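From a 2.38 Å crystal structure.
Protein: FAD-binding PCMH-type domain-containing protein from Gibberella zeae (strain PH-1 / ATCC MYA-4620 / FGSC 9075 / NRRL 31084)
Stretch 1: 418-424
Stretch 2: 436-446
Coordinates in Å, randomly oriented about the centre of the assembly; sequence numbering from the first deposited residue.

Stretch 1, residues 418-424: LWQFSDH
Stretch 2, residues 436-446: TVLKRFRDSVT

Residues 418-423 form a β-strand that begins earlier in the chain, and H424 follows it as loop. Residues 436-446 are helical, in a helix that also begins earlier. The strand runs nearly antiparallel to the helix: the angle between their N-to-C directions is 160°, and the axes approach to 8.7 Å. The register is set by F421 and L438, whose CA atoms lie 6.2 Å apart. W419 therefore meets the C-terminal part of the helix, and D423 meets V437 and L438, near the start of the stretch.

The strand is extended, with phi from -87° to -146° and psi from 100° to 156°. Its side chains alternate. W419, F421 and D423 direct their CA-to-CB bonds toward the helix, while S422 points away and L418 and Q420 are out of reach. The helix keeps phi/psi near -65/-41 through R442. Its hydrogen bonds are i to i+4 at first, such as F441 N to V437 O at 3.0 Å and R442 N to L438 O at 2.9 Å. Near the end V445 N bonds to R442 O at 3.1 Å, an i to i+3 step.

No hydrogen bond links the two stretches. The contact is by packing, and it buries 381 Å² in total.

Apolar contacts centre on F421, which has the largest covered area. Its chi1 is -47° (m) and its chi2 is 76°. F421 CB lies 3.8 Å from L438 CD2, and F421 CD2 lies 3.9 Å from F441 CB. The ring tip reaches the helix backbone, with F421 CZ 3.9 Å from R442 CA. R442 CB sits over one ring face, 4.2 Å from F421 CE1. R442 has chi1 t and chi2 t, and the end of its side chain leads away. F441 (chi1 m, chi2 -19°) starts toward the strand, but its end also leads away, so its CB makes the contact.

L438 (chi1 m, chi2 t) packs against the strand backbone as well. L438 CD1 is 3.3 Å from F421 O and 3.9 Å from D423 N. L438 CD2 is 3.5 Å from S422 O. These are van der Waals contacts of methyl groups with polar backbone atoms.

A CH-pi contact joins V445 and W419. V445 CG2 lies over one face of the W419 indole, 4.2 Å from the centroid of the W419 six-membered ring and 24° off its normal. The closest atoms are W419 CZ3 and V445 CG2, at 3.9 Å. W419 has chi1 m and chi2 61°; V445 has chi1 t.

At the other end, D423 (chi1 t, chi2 -58°) brings OD2 to 4.0 Å from V437 CG1. This is contact without a bond; OD2 is hydrogen-bonded elsewhere in the structure. V437 has chi1 p.

Within the helix, three polar side-chain contacts add to the backbone bonds. S444 (chi1 p) donates from OG to F441 O at 2.5 Å. T446 OG1 makes a weak bond to D443 O at 3.5 Å. K439 NZ and D443 OD2 form a long salt bridge of 3.9 Å.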

ATOM      1  N   LEU A 418      -7.623  -1.303 -10.066  1.00 41.04           N
ATOM      2  CA  LEU A 418      -7.296  -0.759  -8.750  1.00 42.16           C
ATOM      3  C   LEU A 418      -7.513   0.747  -8.800  1.00 44.55           C
ATOM      4  O   LEU A 418      -6.659   1.492  -9.287  1.00 45.74           O
ATOM      5  CB  LEU A 418      -5.863  -1.102  -8.349  1.00 39.80           C
ATOM      6  CG  LEU A 418      -5.328  -0.343  -7.133  1.00 37.01           C
ATOM      7  CD1 LEU A 418      -6.191  -0.621  -5.906  1.00 37.78           C
ATOM      8  CD2 LEU A 418      -3.866  -0.685  -6.859  1.00 35.20           C
ATOM      9  N   TRP A 419      -8.659   1.187  -8.289  1.00 45.15           N
ATOM     10  CA  TRP A 419      -8.970   2.607  -8.236  1.00 45.65           C
ATOM     11  C   TRP A 419      -8.405   3.231  -6.969  1.00 47.13           C
ATOM     12  O   TRP A 419      -8.417   2.615  -5.900  1.00 49.14           O
ATOM     13  CB  TRP A 419     -10.481   2.832  -8.270  1.00 45.98           C
ATOM     14  CG  TRP A 419     -11.203   2.208  -9.425  1.00 46.15           C
ATOM     15  CD1 TRP A 419     -11.276   0.879  -9.732  1.00 45.98           C
ATOM     16  CD2 TRP A 419     -11.992   2.890 -10.408  1.00 47.38           C
ATOM     17  NE1 TRP A 419     -12.045   0.695 -10.855  1.00 47.48           N
ATOM     18  CE2 TRP A 419     -12.499   1.912 -11.290  1.00 48.51           C
ATOM     19  CE3 TRP A 419     -12.314   4.232 -10.633  1.00 47.64           C
ATOM     20  CZ2 TRP A 419     -13.307   2.235 -12.378  1.00 49.09           C
ATOM     21  CZ3 TRP A 419     -13.120   4.550 -11.711  1.00 48.42           C
ATOM     22  CH2 TRP A 419     -13.606   3.557 -12.570  1.00 49.35           C
ATOM     23  N   GLN A 420      -7.915   4.459  -7.089  1.00 45.31           N
ATOM     24  CA  GLN A 420      -7.619   5.283  -5.928  1.00 43.88           C
ATOM     25  C   GLN A 420      -8.242   6.653  -6.134  1.00 43.52           C
ATOM     26  O   GLN A 420      -8.070   7.267  -7.192  1.00 43.91           O
ATOM     27  CB  GLN A 420      -6.115   5.420  -5.678  1.00 42.92           C
ATOM     28  CG  GLN A 420      -5.809   6.043  -4.326  1.00 45.59           C
ATOM     29  CD  GLN A 420      -4.336   6.317  -4.107  1.00 46.41           C
ATOM     30  OE1 GLN A 420      -3.915   6.630  -2.992  1.00 48.38           O
ATOM     31  NE2 GLN A 420      -3.547   6.212  -5.168  1.00 46.52           N
ATOM     32  N   PHE A 421      -8.980   7.118  -5.132  1.00 43.65           N
ATOM     33  CA  PHE A 421      -9.570   8.449  -5.129  1.00 44.35           C
ATOM     34  C   PHE A 421      -8.877   9.253  -4.040  1.00 44.74           C
ATOM     35  O   PHE A 421      -8.859   8.832  -2.879  1.00 46.05           O
ATOM     36  CB  PHE A 421     -11.076   8.393  -4.869  1.00 43.94           C
ATOM     37  CG  PHE A 421     -11.806   7.360  -5.689  1.00 43.38           C
ATOM     38  CD1 PHE A 421     -11.736   6.015  -5.362  1.00 43.06           C
ATOM     39  CD2 PHE A 421     -12.592   7.739  -6.764  1.00 44.66           C
ATOM     40  CE1 PHE A 421     -12.415   5.066  -6.106  1.00 43.59           C
ATOM     41  CE2 PHE A 421     -13.277   6.796  -7.509  1.00 44.88           C
ATOM     42  CZ  PHE A 421     -13.188   5.458  -7.178  1.00 44.68           C
ATOM     43  N   SER A 422      -8.302  10.394  -4.407  1.00 43.09           N
ATOM     44  CA  SER A 422      -7.630  11.257  -3.450  1.00 44.51           C
ATOM     45  C   SER A 422      -8.186  12.673  -3.522  1.00 45.48           C
ATOM     46  O   SER A 422      -8.753  13.101  -4.533  1.00 45.23           O
ATOM     47  CB  SER A 422      -6.113  11.280  -3.680  1.00 44.95           C
ATOM     48  OG  SER A 422      -5.533  10.031  -3.341  1.00 45.98           O
ATOM     49  N   ASP A 423      -8.029  13.393  -2.414  1.00 46.02           N
ATOM     50  CA  ASP A 423      -8.400  14.801  -2.326  1.00 47.91           C
ATOM     51  C   ASP A 423      -7.398  15.477  -1.408  1.00 49.47           C
ATOM     52  O   ASP A 423      -7.229  15.056  -0.260  1.00 50.27           O
ATOM     53  CB  ASP A 423      -9.827  14.971  -1.797  1.00 50.20           C
ATOM     54  CG  ASP A 423     -10.204  16.428  -1.571  1.00 51.87           C
ATOM     55  OD1 ASP A 423      -9.510  17.123  -0.797  1.00 52.23           O
ATOM     56  OD2 ASP A 423     -11.201  16.881  -2.172  1.00 53.05           O
ATOM     57  N   HIS A 424      -6.728  16.507  -1.913  1.00 51.50           N
ATOM     58  CA  HIS A 424      -5.747  17.219  -1.109  1.00 55.30           C
ATOM     59  C   HIS A 424      -6.165  18.677  -0.967  1.00 58.09           C
ATOM     60  O   HIS A 424      -5.414  19.589  -1.323  1.00 59.07           O
ATOM     61  CB  HIS A 424      -4.350  17.090  -1.729  1.00 55.16           C
ATOM     62  CG  HIS A 424      -3.812  15.688  -1.720  1.00 57.57           C
ATOM     63  ND1 HIS A 424      -2.715  15.314  -0.973  1.00 54.98           N
ATOM     64  CD2 HIS A 424      -4.229  14.569  -2.360  1.00 55.03           C
ATOM     65  CE1 HIS A 424      -2.476  14.028  -1.157  1.00 54.45           C
ATOM     66  NE2 HIS A 424      -3.381  13.552  -1.995  1.00 54.46           N
ATOM     67  N   THR A 436     -17.464  13.837   1.098  1.00 58.80           N
ATOM     68  CA  THR A 436     -18.633  13.625   0.248  1.00 61.30           C
ATOM     69  C   THR A 436     -18.240  13.399  -1.207  1.00 60.76           C
ATOM     70  O   THR A 436     -18.801  12.524  -1.878  1.00 61.60           O
ATOM     71  CB  THR A 436     -19.584  14.819   0.344  1.00 65.77           C
ATOM     72  OG1 THR A 436     -19.971  15.030   1.707  1.00 68.96           O
ATOM     73  CG2 THR A 436     -20.824  14.568  -0.508  1.00 67.60           C
ATOM     74  N   VAL A 437     -17.290  14.183  -1.719  1.00 59.39           N
ATOM     75  CA  VAL A 437     -17.009  14.158  -3.152  1.00 58.30           C
ATOM     76  C   VAL A 437     -16.341  12.846  -3.548  1.00 55.03           C
ATOM     77  O   VAL A 437     -16.678  12.255  -4.580  1.00 54.06           O
ATOM     78  CB  VAL A 437     -16.161  15.383  -3.542  1.00 58.63           C
ATOM     79  CG1 VAL A 437     -14.764  15.308  -2.919  1.00 57.15           C
ATOM     80  CG2 VAL A 437     -16.093  15.522  -5.054  1.00 57.36           C
ATOM     81  N   LEU A 438     -15.395  12.361  -2.739  1.00 54.04           N
ATOM     82  CA  LEU A 438     -14.752  11.089  -3.061  1.00 54.06           C
ATOM     83  C   LEU A 438     -15.728   9.924  -2.933  1.00 57.46           C
ATOM     84  O   LEU A 438     -15.694   8.988  -3.740  1.00 57.57           O
ATOM     85  CB  LEU A 438     -13.528  10.863  -2.169  1.00 51.59           C
ATOM     86  CG  LEU A 438     -12.278  11.719  -2.419  1.00 49.28           C
ATOM     87  CD1 LEU A 438     -11.054  11.059  -1.797  1.00 46.67           C
ATOM     88  CD2 LEU A 438     -12.045  11.980  -3.903  1.00 48.93           C
ATOM     89  N   LYS A 439     -16.605   9.958  -1.926  1.00 59.95           N
ATOM     90  CA  LYS A 439     -17.602   8.901  -1.788  1.00 62.17           C
ATOM     91  C   LYS A 439     -18.604   8.939  -2.935  1.00 63.65           C
ATOM     92  O   LYS A 439     -19.016   7.890  -3.442  1.00 63.92           O
ATOM     93  CB  LYS A 439     -18.321   9.028  -0.443  1.00 62.80           C
ATOM     94  CG  LYS A 439     -19.318   7.905  -0.152  1.00 62.94           C
ATOM     95  CD  LYS A 439     -19.823   7.973   1.288  1.00 64.53           C
ATOM     96  CE  LYS A 439     -20.920   6.952   1.566  1.00 66.22           C
ATOM     97  NZ  LYS A 439     -22.276   7.572   1.606  1.00 69.71           N
ATOM     98  N   ARG A 440     -19.012  10.140  -3.353  1.00 64.69           N
ATOM     99  CA  ARG A 440     -19.910  10.258  -4.498  1.00 65.96           C
ATOM    100  C   ARG A 440     -19.276   9.668  -5.753  1.00 66.43           C
ATOM    101  O   ARG A 440     -19.962   9.028  -6.559  1.00 69.34           O
ATOM    102  CB  ARG A 440     -20.288  11.726  -4.708  1.00 67.12           C
ATOM    103  CG  ARG A 440     -20.948  12.027  -6.043  1.00 70.09           C
ATOM    104  CD  ARG A 440     -21.575  13.418  -6.061  1.00 75.24           C
ATOM    105  NE  ARG A 440     -20.705  14.425  -5.454  1.00 77.83           N
ATOM    106  CZ  ARG A 440     -21.048  15.238  -4.455  1.00 81.31           C
ATOM    107  NH1 ARG A 440     -22.266  15.202  -3.926  1.00 84.79           N
ATOM    108  NH2 ARG A 440     -20.164  16.108  -3.988  1.00 82.15           N
ATOM    109  N   PHE A 441     -17.971   9.871  -5.938  1.00 63.83           N
ATOM    110  CA  PHE A 441     -17.282   9.239  -7.059  1.00 62.24           C
ATOM    111  C   PHE A 441     -17.262   7.723  -6.899  1.00 61.72           C
ATOM    112  O   PHE A 441     -17.624   6.984  -7.822  1.00 62.59           O
ATOM    113  CB  PHE A 441     -15.850   9.771  -7.175  1.00 59.77           C
ATOM    114  CG  PHE A 441     -15.756  11.220  -7.572  1.00 59.51           C
ATOM    115  CD1 PHE A 441     -16.823  11.876  -8.168  1.00 60.55           C
ATOM    116  CD2 PHE A 441     -14.583  11.925  -7.356  1.00 58.03           C
ATOM    117  CE1 PHE A 441     -16.722  13.205  -8.534  1.00 59.75           C
ATOM    118  CE2 PHE A 441     -14.478  13.251  -7.718  1.00 57.92           C
ATOM    119  CZ  PHE A 441     -15.549  13.893  -8.307  1.00 58.71           C
ATOM    120  N   ARG A 442     -16.832   7.245  -5.729  1.00 59.29           N
ATOM    121  CA  ARG A 442     -16.725   5.806  -5.505  1.00 58.21           C
ATOM    122  C   ARG A 442     -18.073   5.113  -5.677  1.00 57.91           C
ATOM    123  O   ARG A 442     -18.158   4.057  -6.317  1.00 56.59           O
ATOM    124  CB  ARG A 442     -16.138   5.546  -4.114  1.00 59.44           C
ATOM    125  CG  ARG A 442     -16.439   4.174  -3.528  1.00 60.89           C
ATOM    126  CD  ARG A 442     -15.549   3.867  -2.323  1.00 61.01           C
ATOM    127  NE  ARG A 442     -16.325   3.568  -1.119  1.00 63.99           N
ATOM    128  CZ  ARG A 442     -16.586   4.439  -0.144  1.00 65.34           C
ATOM    129  NH1 ARG A 442     -16.135   5.687  -0.205  1.00 66.18           N
ATOM    130  NH2 ARG A 442     -17.302   4.055   0.904  1.00 65.38           N
ATOM    131  N   ASP A 443     -19.141   5.692  -5.127  1.00 59.10           N
ATOM    132  CA  ASP A 443     -20.451   5.053  -5.225  1.00 62.50           C
ATOM    133  C   ASP A 443     -20.949   5.013  -6.664  1.00 64.65           C
ATOM    134  O   ASP A 443     -21.583   4.036  -7.077  1.00 67.85           O
ATOM    135  CB  ASP A 443     -21.458   5.781  -4.339  1.00 64.94           C
ATOM    136  CG  ASP A 443     -21.123   5.668  -2.868  1.00 64.26           C
ATOM    137  OD1 ASP A 443     -20.431   4.699  -2.491  1.00 63.09           O
ATOM    138  OD2 ASP A 443     -21.548   6.546  -2.090  1.00 64.94           O
ATOM    139  N   SER A 444     -20.688   6.070  -7.438  1.00 63.62           N
ATOM    140  CA  SER A 444     -21.110   6.098  -8.836  1.00 64.56           C
ATOM    141  C   SER A 444     -20.619   4.873  -9.598  1.00 63.79           C
ATOM    142  O   SER A 444     -21.226   4.478 -10.598  1.00 63.94           O
ATOM    143  CB  SER A 444     -20.594   7.372  -9.510  1.00 64.83           C
ATOM    144  OG  SER A 444     -19.201   7.291  -9.750  1.00 63.44           O
ATOM    145  N   VAL A 445     -19.523   4.264  -9.141  1.00 62.45           N
ATOM    146  CA  VAL A 445     -18.980   3.077  -9.790  1.00 62.67           C
ATOM    147  C   VAL A 445     -19.719   1.823  -9.339  1.00 64.61           C
ATOM    148  O   VAL A 445     -20.048   0.958 -10.158  1.00 67.04           O
ATOM    149  CB  VAL A 445     -17.470   2.972  -9.501  1.00 60.37           C
ATOM    150  CG1 VAL A 445     -16.953   1.594  -9.878  1.00 59.61           C
ATOM    151  CG2 VAL A 445     -16.702   4.065 -10.231  1.00 60.84           C
ATOM    152  N   THR A 446     -20.002   1.712  -8.041  1.00 64.59           N
ATOM    153  CA  THR A 446     -20.410   0.445  -7.448  1.00 67.34           C
ATOM    154  C   THR A 446     -21.920   0.261  -7.362  1.00 74.31           C
ATOM    155  O   THR A 446     -22.374  -0.860  -7.107  1.00 77.05           O
ATOM    156  CB  THR A 446     -19.816   0.321  -6.042  1.00 64.91           C
ATOM    157  OG1 THR A 446     -20.242   1.433  -5.242  1.00 64.41           O
ATOM    158  CG2 THR A 446     -18.295   0.298  -6.108  1.00 62.03           C
TER